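Glutamate racemase (Campylobacter jejuni, PDB 3UHF) belongs to the Asp/Glu/hydantoin racemase family and holds a bound D-glutamic acid between two alpha/beta domains built on parallel sheets. Local coordinates at residues K68-I71 and I72-L76; S185-E188 and Y189-N193; S256-E259 and S260-T264. All blocks are in the same frame, centred on the assembly; numbering follows the deposited sequence.

Contact 1: residues K68-I71 and I72-L76; sequences KDTI and IKFCL
Thr70 lays its methyl over one face of the Phe74 ring, one turn further along helix 68-82. The CH-pi evidence is direct: Thr70 CG2 lies 3.8 Å from the ring centroid of Phe74, 22° off the ring normal, displaced toward the CE2-CZ side of the rim. The closest pair is Thr70 CG2 to Phe74 CE2 at 3.5 Å. Both side chains run the same way from the helix, and the threonine rotamer decides which branch faces the ring: with chi1 at -61°, CG2 is anti to the backbone N and OG1 sits beside that N. The hydroxyl is thereby turned to Asp67 OD2, its hydrogen-bond partner. Phe74 also makes a cation-pi contact with Arg60.

Two apolar contacts accompany the CH-pi contact. Lys68 CG runs alongside Ile72 CD1 at 3.9 Å, while the chain of Lys68 bends beyond CG and reaches its neighbour in a weak salt bridge, Lys68 NZ to Asp69 OD1 at 3.4 Å. On the buried side, Ile71 CG2 lies 4.2 Å from Cys75 SG, and both residues pack on helix 95-100, Ile71 against Thr96 and Tyr100, Cys75 against Ala97.

The backbone supplies four consecutive i to i+4 hydrogen bonds, from Ile72 N to Lys68 O through Cys75 N to Ile71 O. The one from Phe74 N to Thr70 O measures 2.9 Å and is close to straight at 169°. That same Thr70 O also lies over a face of the Phe74 ring, 3.4 Å from CG.

Chemically, this first part of the helix is amphipathic: a methyl-aromatic CH-pi contact and a charged pair occupy its more exposed faces, while Ile71 and Cys75 give it an apolar seam against helix 95-100, the side chain of Ile71 about 8 Å from the bound D-glutamic acid.

Contact 2: residues S185-E188 and Y189-N193; sequences SAME and YYFKN
The C-terminal part of helix 181-191, a helix that packs against helices 169-174 and 211-218 beside the four-stranded parallel sheet, brings together side chains one turn apart. Met187 and Phe191 form its inward-facing pair. Met187 CB lies 4.0 Å from Phe191 CD1, and the two side chains run at a slant to each other. Phe191 has CG beside its own backbone N (chi1 -59°), which brings the ring back along the helix: Met187 O lies 3.2 Å from Phe191 CD1. Phe191 continues inward to Leu136 and Ile138 of strand 135-139 and meets the ring of Phe218.

The two tyrosines just before it leave from the same side, the edge of Tyr189 against the face of Tyr190: Tyr189 CD2 stands 3.7 Å above the Tyr190 ring plane, over its centre. Differing first torsions bring them together, 173° in Tyr189 and -73° in Tyr190. Tyr189 CB rests 3.4 Å from Ala186 O, and Tyr190 CD1 3.3 Å from the same oxygen. The Tyr190 hydroxyl bonds to Leu168 N, and its ring meets Phe169 edge to face.

Backbone bonds keep the turn in place. Tyr190 N bonds to Ala186 O at 3.0 Å, and Phe191 N to Met187 O at 2.8 Å. Beyond it, Lys192 CD lies 3.1 Å from Glu188 O and its ammonium stays short of the carboxylate; the polar end of Glu188 is bonded to Gln184 instead.

The chemistry thus divides the helix and the loop after it: Met187 and Phe191 are buried, the tyrosines pair on a more open flank, and exposed Lys192 and partly exposed Glu188 form no salt bridge.

Contact 3: residues S256-E259 and S260-T264; sequences SDVE and SLKNT
Glu259 folds its carboxylate across the aliphatic stem of Lys262, with Glu259 OE2 3.7 Å from Lys262 CD, and meets the ammonium at the far end. The salt bridge runs from Lys262 NZ to Glu259 OE1 at 3.3 Å; the nitrogen approaches on the syn side of the oxygen but 31° out of the carboxylate plane. A bend at chi2 of Glu259 (-52°) brings the acid back to the lysine, whose own chain is extended beyond CG. The end of the lysine also crosses Val258, Lys262 CE lying 4.1 Å from Val258 CG2, and its side chain packs on Phe252 of strand 249-254.

This is the first turn of helix 258-268, and Asp257 is its N-cap. Asp257 OD1 accepts from Ser260 N in a capping bond that is weak at 3.5 Å, and Asp257 O receives a second weak bond from that N-H at 3.2 Å. The carboxylate also leans on the serine methylene, Asp257 OD2 being 3.2 Å from Ser260 CB. Regular helical bonding follows, with Lys262 N donating to Val258 O at 3.0 Å and Asn263 N to Glu259 O. Leu261, the buried member of the turn, sends its side chain to Ala254 of strand 249-254, to Val34, and to Leu37 of helix 37-45.

In the fold
From the N terminus the three contacts come strictly in series: each lies in one continuous stretch, so none closes a long loop, and none nests in or crosses another. Contact 1 is the start of helix 68-82, which follows strand 51-56 of the five-stranded sheet and packs on helix 95-100. Contact 2 comes next, in helix 181-191, beside the four-stranded sheet that contains strand 135-139. Contact 3 returns the chain to the five-stranded sheet, opening the last helix after a short link from edge strand 249-254. Contacts 1 and 3 have centres about 23 Å apart, whereas contact 2 lies about 31 and 32 Å, centre to centre, from them.

Contact 1: residues K68-I71 and I72-L76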
loop_
_atom_site.group_PDB
_atom_site.type_symbol
_atom_site.label_atom_id
_atom_site.label_comp_id
_atom_site.label_asym_id
_atom_site.label_seq_id
_atom_site.Cartn_x
_atom_site.Cartn_y
_atom_site.Cartn_z
ATOM N N LYS A 68 -7.559 -16.390 0.437
ATOM C CA LYS A 68 -6.580 -16.289 1.524
ATOM C C LYS A 68 -5.381 -17.234 1.389
ATOM O O LYS A 68 -4.226 -16.802 1.474
ATOM C CB LYS A 68 -7.284 -16.507 2.878
ATOM C CG LYS A 68 -6.342 -16.585 4.076
ATOM C CD LYS A 68 -7.101 -16.636 5.405
ATOM C CE LYS A 68 -7.725 -17.991 5.649
ATOM N NZ LYS A 68 -6.700 -19.037 5.953
ATOM N N ASP A 69 -5.655 -18.517 1.177
ATOM C CA ASP A 69 -4.590 -19.518 1.070
ATOM C C ASP A 69 -3.589 -19.211 -0.045
ATOM O O ASP A 69 -2.380 -19.327 0.150
ATOM C CB ASP A 69 -5.165 -20.923 0.887
ATOM C CG ASP A 69 -5.938 -21.396 2.106
ATOM O OD1 ASP A 69 -5.762 -20.806 3.202
ATOM O OD2 ASP A 69 -6.725 -22.358 1.974
ATOM N N THR A 70 -4.097 -18.819 -1.210
ATOM C CA THR A 70 -3.247 -18.453 -2.337
ATOM C C THR A 70 -2.391 -17.219 -2.028
ATOM O O THR A 70 -1.186 -17.197 -2.296
ATOM C CB THR A 70 -4.108 -18.187 -3.601
ATOM O OG1 THR A 70 -4.822 -19.378 -3.946
ATOM C CG2 THR A 70 -3.240 -17.771 -4.777
ATOM N N ILE A 71 -3.027 -16.193 -1.473
ATOM C CA ILE A 71 -2.341 -14.957 -1.108
ATOM C C ILE A 71 -1.198 -15.226 -0.131
ATOM O O ILE A 71 -0.080 -14.744 -0.314
ATOM C CB ILE A 71 -3.327 -13.938 -0.505
ATOM C CG1 ILE A 71 -4.307 -13.451 -1.582
ATOM C CG2 ILE A 71 -2.574 -12.743 0.109
ATOM C CD1 ILE A 71 -5.592 -12.827 -1.015
ATOM N N ILE A 72 -1.477 -16.015 0.896
ATOM C CA ILE A 72 -0.453 -16.331 1.883
ATOM C C ILE A 72 0.696 -17.108 1.244
ATOM O O ILE A 72 1.869 -16.794 1.449
ATOM C CB ILE A 72 -1.044 -17.101 3.065
ATOM C CG1 ILE A 72 -1.967 -16.174 3.871
ATOM C CG2 ILE A 72 0.074 -17.662 3.947
ATOM C CD1 ILE A 72 -2.623 -16.847 5.070
ATOM N N LYS A 73 0.349 -18.101 0.432
ATOM C CA LYS A 73 1.347 -18.910 -0.244
ATOM C C LYS A 73 2.260 -18.031 -1.093
ATOM O O LYS A 73 3.478 -18.136 -1.005
ATOM C CB LYS A 73 0.655 -19.955 -1.130
ATOM C CG LYS A 73 1.599 -20.791 -1.974
ATOM C CD LYS A 73 0.820 -21.557 -3.044
ATOM C CE LYS A 73 1.747 -22.409 -3.908
ATOM N NZ LYS A 73 1.021 -23.086 -5.027
ATOM N N PHE A 74 1.665 -17.158 -1.906
ATOM C CA PHE A 74 2.441 -16.258 -2.756
ATOM C C PHE A 74 3.360 -15.316 -1.949
ATOM O O PHE A 74 4.494 -15.051 -2.346
ATOM C CB PHE A 74 1.511 -15.430 -3.652
ATOM C CG PHE A 74 0.865 -16.225 -4.780
ATOM C CD1 PHE A 74 1.192 -17.560 -4.990
ATOM C CD2 PHE A 74 -0.054 -15.630 -5.627
ATOM C CE1 PHE A 74 0.610 -18.288 -6.020
ATOM C CE2 PHE A 74 -0.638 -16.363 -6.671
ATOM C CZ PHE A 74 -0.303 -17.686 -6.861
ATOM N N CYS A 75 2.860 -14.795 -0.836
ATOM C CA CYS A 75 3.668 -13.903 0.003
ATOM C C CYS A 75 4.872 -14.615 0.613
ATOM O O CYS A 75 5.975 -14.058 0.672
ATOM C CB CYS A 75 2.818 -13.276 1.110
ATOM S SG CYS A 75 1.592 -12.106 0.476
ATOM N N LEU A 76 4.665 -15.838 1.083
ATOM C CA LEU A 76 5.775 -16.611 1.637
ATOM C C LEU A 76 6.842 -16.888 0.576
ATOM O O LEU A 76 8.030 -16.912 0.885
ATOM C CB LEU A 76 5.285 -17.910 2.288
ATOM C CG LEU A 76 4.574 -17.712 3.634
ATOM C CD1 LEU A 76 3.935 -19.008 4.115
ATOM C CD2 LEU A 76 5.541 -17.168 4.687
#

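Contact 2: residues S185-E188 and Y189-N193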
loop_
_atom_site.group_PDB
_atom_site.type_symbol
_atom_site.label_atom_id
_atom_site.label_comp_id
_atom_site.label_asym_id
_atom_site.label_seq_id
_atom_site.Cartn_x
_atom_site.Cartn_y
_atom_site.Cartn_z
ATOM N N SER A 185 -18.141 7.121 -14.403
ATOM C CA SER A 185 -19.180 6.094 -14.376
ATOM C C SER A 185 -18.874 4.983 -13.368
ATOM O O SER A 185 -19.781 4.449 -12.727
ATOM C CB SER A 185 -19.383 5.504 -15.772
ATOM O OG SER A 185 -19.849 6.497 -16.671
ATOM N N ALA A 186 -17.600 4.635 -13.229
ATOM C CA ALA A 186 -17.192 3.640 -12.239
ATOM C C ALA A 186 -17.441 4.165 -10.824
ATOM O O ALA A 186 -17.917 3.448 -9.945
ATOM C CB ALA A 186 -15.732 3.310 -12.403
ATOM N N MET A 187 -17.098 5.424 -10.611
ATOM C CA MET A 187 -17.321 6.035 -9.305
ATOM C C MET A 187 -18.811 6.078 -8.977
ATOM O O MET A 187 -19.213 5.776 -7.842
ATOM C CB MET A 187 -16.676 7.416 -9.237
ATOM C CG MET A 187 -15.166 7.334 -9.243
ATOM S SD MET A 187 -14.332 8.901 -8.856
ATOM C CE MET A 187 -14.843 9.898 -10.256
ATOM N N GLU A 188 -19.635 6.410 -9.967
ATOM C CA GLU A 188 -21.075 6.449 -9.750
ATOM C C GLU A 188 -21.602 5.055 -9.454
ATOM O O GLU A 188 -22.489 4.881 -8.615
ATOM C CB GLU A 188 -21.801 7.084 -10.937
ATOM C CG GLU A 188 -21.510 8.572 -11.068
ATOM C CD GLU A 188 -22.092 9.198 -12.324
ATOM O OE1 GLU A 188 -22.623 8.462 -13.192
ATOM O OE2 GLU A 188 -22.004 10.439 -12.446
ATOM N N TYR A 189 -21.026 4.061 -10.124
ATOM C CA TYR A 189 -21.414 2.678 -9.914
ATOM C C TYR A 189 -21.144 2.240 -8.481
ATOM O O TYR A 189 -22.028 1.691 -7.820
ATOM C CB TYR A 189 -20.665 1.768 -10.892
ATOM C CG TYR A 189 -20.857 0.283 -10.658
ATOM C CD1 TYR A 189 -22.009 -0.366 -11.081
ATOM C CD2 TYR A 189 -19.862 -0.474 -10.046
ATOM C CE1 TYR A 189 -22.179 -1.729 -10.884
ATOM C CE2 TYR A 189 -20.021 -1.840 -9.844
ATOM C CZ TYR A 189 -21.182 -2.459 -10.266
ATOM O OH TYR A 189 -21.345 -3.812 -10.073
ATOM N N TYR A 190 -19.930 2.470 -7.997
ATOM C CA TYR A 190 -19.584 2.015 -6.655
ATOM C C TYR A 190 -20.196 2.889 -5.566
ATOM O O TYR A 190 -20.523 2.398 -4.497
ATOM C CB TYR A 190 -18.068 1.945 -6.452
ATOM C CG TYR A 190 -17.425 0.794 -7.189
ATOM C CD1 TYR A 190 -16.477 1.018 -8.174
ATOM C CD2 TYR A 190 -17.802 -0.512 -6.918
ATOM C CE1 TYR A 190 -15.898 -0.044 -8.860
ATOM C CE2 TYR A 190 -17.234 -1.583 -7.598
ATOM C CZ TYR A 190 -16.284 -1.341 -8.563
ATOM O OH TYR A 190 -15.722 -2.408 -9.235
ATOM N N PHE A 191 -20.355 4.178 -5.839
ATOM C CA PHE A 191 -20.662 5.118 -4.758
ATOM C C PHE A 191 -22.104 5.618 -4.772
ATOM O O PHE A 191 -22.457 6.553 -4.054
ATOM C CB PHE A 191 -19.697 6.301 -4.811
ATOM C CG PHE A 191 -18.246 5.916 -4.687
ATOM C CD1 PHE A 191 -17.278 6.599 -5.411
ATOM C CD2 PHE A 191 -17.842 4.888 -3.839
ATOM C CE1 PHE A 191 -15.933 6.261 -5.305
ATOM C CE2 PHE A 191 -16.492 4.549 -3.717
ATOM C CZ PHE A 191 -15.533 5.234 -4.459
ATOM N N LYS A 192 -22.941 5.009 -5.606
ATOM C CA LYS A 192 -24.342 5.390 -5.642
ATOM C C LYS A 192 -24.992 5.155 -4.276
ATOM O O LYS A 192 -24.801 4.108 -3.657
ATOM C CB LYS A 192 -25.076 4.633 -6.748
ATOM C CG LYS A 192 -25.790 5.572 -7.716
ATOM C CD LYS A 192 -24.884 6.742 -8.124
ATOM C CE LYS A 192 -25.689 7.918 -8.678
ATOM N NZ LYS A 192 -26.600 7.522 -9.795
ATOM N N ASN A 193 -25.734 6.145 -3.802
ATOM C CA ASN A 193 -26.390 6.046 -2.504
ATOM C C ASN A 193 -25.407 5.778 -1.366
ATOM O O ASN A 193 -25.730 5.113 -0.376
ATOM C CB ASN A 193 -27.494 4.985 -2.534
ATOM C CG ASN A 193 -28.486 5.218 -3.652
ATOM O OD1 ASN A 193 -28.824 4.297 -4.396
ATOM N ND2 ASN A 193 -28.951 6.458 -3.783
#

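Contact 3: residues S256-E259 and S260-T264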
loop_
_atom_site.group_PDB
_atom_site.type_symbol
_atom_site.label_atom_id
_atom_site.label_comp_id
_atom_site.label_asym_id
_atom_site.label_seq_id
_atom_site.Cartn_x
_atom_site.Cartn_y
_atom_site.Cartn_z
ATOM N N SER A 256 7.714 -11.110 -13.806
ATOM C CA SER A 256 7.563 -11.062 -15.264
ATOM C C SER A 256 7.892 -9.666 -15.784
ATOM O O SER A 256 7.672 -8.689 -15.081
ATOM C CB SER A 256 6.144 -11.454 -15.676
ATOM O OG SER A 256 5.202 -10.508 -15.207
ATOM N N ASP A 257 8.434 -9.590 -16.998
ATOM C CA ASP A 257 8.625 -8.318 -17.707
ATOM C C ASP A 257 9.067 -7.173 -16.790
ATOM O O ASP A 257 8.336 -6.198 -16.600
ATOM C CB ASP A 257 7.335 -7.929 -18.435
ATOM C CG ASP A 257 7.536 -6.786 -19.422
ATOM O OD1 ASP A 257 8.697 -6.388 -19.654
ATOM O OD2 ASP A 257 6.531 -6.283 -19.968
ATOM N N VAL A 258 10.248 -7.310 -16.204
ATOM C CA VAL A 258 10.719 -6.328 -15.236
ATOM C C VAL A 258 10.940 -4.950 -15.871
ATOM O O VAL A 258 10.808 -3.930 -15.201
ATOM C CB VAL A 258 11.980 -6.819 -14.479
ATOM C CG1 VAL A 258 13.209 -6.831 -15.393
ATOM C CG2 VAL A 258 12.223 -5.961 -13.237
ATOM N N GLU A 259 11.246 -4.915 -17.166
ATOM C CA GLU A 259 11.496 -3.636 -17.826
ATOM C C GLU A 259 10.242 -2.756 -17.844
ATOM O O GLU A 259 10.332 -1.535 -17.750
ATOM C CB GLU A 259 12.069 -3.836 -19.238
ATOM C CG GLU A 259 13.486 -4.420 -19.241
ATOM C CD GLU A 259 14.452 -3.638 -18.354
ATOM O OE1 GLU A 259 15.279 -4.272 -17.658
ATOM O OE2 GLU A 259 14.390 -2.388 -18.355
ATOM N N SER A 260 9.076 -3.383 -17.966
ATOM C CA SER A 260 7.823 -2.648 -17.903
ATOM C C SER A 260 7.633 -2.045 -16.509
ATOM O O SER A 260 7.153 -0.917 -16.364
ATOM C CB SER A 260 6.646 -3.561 -18.248
ATOM O OG SER A 260 5.412 -2.885 -18.090
ATOM N N LEU A 261 8.011 -2.803 -15.484
ATOM C CA LEU A 261 7.908 -2.323 -14.105
ATOM C C LEU A 261 8.806 -1.109 -13.894
ATOM O O LEU A 261 8.374 -0.103 -13.329
ATOM C CB LEU A 261 8.280 -3.419 -13.106
ATOM C CG LEU A 261 8.467 -2.930 -11.659
ATOM C CD1 LEU A 261 7.194 -2.302 -11.136
ATOM C CD2 LEU A 261 8.920 -4.056 -10.756
ATOM N N LYS A 262 10.053 -1.210 -14.344
ATOM C CA LYS A 262 10.999 -0.105 -14.231
ATOM C C LYS A 262 10.486 1.131 -14.965
ATOM O O LYS A 262 10.607 2.248 -14.466
ATOM C CB LYS A 262 12.371 -0.508 -14.778
ATOM C CG LYS A 262 13.063 -1.593 -13.970
ATOM C CD LYS A 262 14.364 -2.029 -14.642
ATOM C CE LYS A 262 15.056 -3.129 -13.853
ATOM N NZ LYS A 262 16.244 -3.683 -14.565
ATOM N N ASN A 263 9.915 0.921 -16.149
ATOM C CA ASN A 263 9.377 2.021 -16.940
ATOM C C ASN A 263 8.285 2.767 -16.193
ATOM O O ASN A 263 8.286 3.998 -16.142
ATOM C CB ASN A 263 8.838 1.517 -18.278
ATOM C CG ASN A 263 8.195 2.620 -19.099
ATOM O OD1 ASN A 263 8.883 3.459 -19.679
ATOM N ND2 ASN A 263 6.870 2.620 -19.155
ATOM N N THR A 264 7.355 2.013 -15.615
ATOM C CA THR A 264 6.276 2.598 -14.828
ATOM C C THR A 264 6.852 3.354 -13.633
ATOM O O THR A 264 6.400 4.451 -13.293
ATOM C CB THR A 264 5.290 1.519 -14.323
ATOM O OG1 THR A 264 4.747 0.811 -15.443
ATOM C CG2 THR A 264 4.152 2.153 -13.535
#